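Local coordinates for structural protein VP1 (Trichodysplasia spinulosa-associated polyomavirus, PDB 4U60) that forms the pentameric building block of the polyomavirus capsid and binds sialylated glycolipids such as GM1 through their oligosaccharide, at the interface of chains A and B. Residues are numbered along the deposited sequence; one frame, centred on the assembly and turned at random. Chains: chain A/B, Structural protein VP1.

The interface of chains A and B. Residues chain A 115, 123-124, 126; chain B 210-211.
B:Gln211 reaches from a loop of one VP1 jelly-roll subunit between A:Met115, A:Phe123 and A:Glu126 of its neighbour. The contact joins loops of adjacent subunits in the capsid-protein pentamer. The amide nitrogen NE2 of B:Gln211 donates a hydrogen bond to the carboxylate oxygen OE2 of A:Glu126, 2.9 Å away. The bond is nearly straight, 170° at the hydrogen. It uses the syn lone pair of OE2, and OE2 lies in the amide plane. Carboxylate and amide are nearly coplanar, although the two side chains cross at about a right angle. The same amide stacks on one face of the A:Phe123 ring, the planes 22° apart. NE2 of B:Gln211 lies over the centre of the A:Phe123 ring, 3.4 Å above its plane. Bond and ring face together would restrict rotation of the amide about chi3. On the side away from A:Glu126, the methyl CE of A:Met115 packs 3.8 Å from CB of B:Gln211. A bend at chi3 (75°) brings CE of A:Met115 to 3.6 Å from the amide oxygen OE1 of B:Gln211. The second carboxylate oxygen, OE1 of A:Glu126, contacts a water at 3.1 Å. That water also meets the backbone N of B:Gln211 at 3.0 Å. In A:Glu126, CG lies between the backbone N and the carbonyl carbon, and the chain extends from there to B:Gln211. A:Pro124 borders the patch, its CG 3.6 Å from the carbonyl O of B:Gly210.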
loop_
_atom_site.group_PDB
_atom_site.type_symbol
_atom_site.label_atom_id
_atom_site.label_comp_id
_atom_site.label_asym_id
_atom_site.label_seq_id
_atom_site.Cartn_x
_atom_site.Cartn_y
_atom_site.Cartn_z
ATOM N N MET A 115 -10.232 -5.024 25.011
ATOM C CA MET A 115 -10.012 -3.583 24.932
ATOM C C MET A 115 -10.765 -2.833 26.027
ATOM O O MET A 115 -11.748 -3.344 26.591
ATOM C CB MET A 115 -10.467 -3.049 23.561
ATOM C CG MET A 115 -9.721 -3.648 22.391
ATOM S SD MET A 115 -10.105 -2.764 20.858
ATOM C CE MET A 115 -9.149 -1.268 21.083
ATOM N N PHE A 123 -9.603 -9.140 21.895
ATOM C CA PHE A 123 -8.624 -8.936 20.836
ATOM C C PHE A 123 -8.849 -9.989 19.744
ATOM O O PHE A 123 -8.933 -11.166 20.045
ATOM C CB PHE A 123 -7.188 -9.108 21.347
ATOM C CG PHE A 123 -6.693 -8.055 22.316
ATOM C CD1 PHE A 123 -7.486 -7.013 22.761
ATOM C CD2 PHE A 123 -5.381 -8.138 22.796
ATOM C CE1 PHE A 123 -6.999 -6.076 23.658
ATOM C CE2 PHE A 123 -4.888 -7.212 23.694
ATOM C CZ PHE A 123 -5.695 -6.170 24.120
ATOM N N PRO A 124 -8.932 -9.571 18.475
ATOM C CA PRO A 124 -8.960 -10.575 17.418
ATOM C C PRO A 124 -7.578 -11.180 17.254
ATOM O O PRO A 124 -6.598 -10.678 17.809
ATOM C CB PRO A 124 -9.348 -9.755 16.181
ATOM C CG PRO A 124 -8.760 -8.415 16.432
ATOM C CD PRO A 124 -8.814 -8.202 17.933
ATOM N N GLU A 126 -4.268 -11.473 15.753
ATOM C CA GLU A 126 -3.569 -10.352 15.172
ATOM C C GLU A 126 -2.059 -10.483 15.379
ATOM O O GLU A 126 -1.597 -11.248 16.221
ATOM C CB GLU A 126 -4.106 -9.034 15.761
ATOM C CG GLU A 126 -3.881 -8.887 17.269
ATOM C CD GLU A 126 -4.494 -7.638 17.869
ATOM O OE1 GLU A 126 -5.264 -6.930 17.167
ATOM O OE2 GLU A 126 -4.193 -7.337 19.052
ATOM N N GLY B 210 -6.857 -6.280 13.421
ATOM C CA GLY B 210 -6.319 -5.407 14.464
ATOM C C GLY B 210 -7.411 -4.760 15.286
ATOM O O GLY B 210 -8.608 -5.034 15.089
ATOM N N GLN B 211 -6.989 -3.926 16.232
ATOM C CA GLN B 211 -7.921 -3.407 17.252
ATOM C C GLN B 211 -8.674 -2.121 16.876
ATOM O O GLN B 211 -9.905 -2.044 17.010
ATOM C CB GLN B 211 -7.161 -3.214 18.568
ATOM C CG GLN B 211 -6.798 -4.508 19.266
ATOM C CD GLN B 211 -5.980 -4.289 20.506
ATOM O OE1 GLN B 211 -6.233 -3.341 21.260
ATOM N NE2 GLN B 211 -4.969 -5.132 20.721
HETATM O O HOH W 1 -4.041 -4.183 16.610
#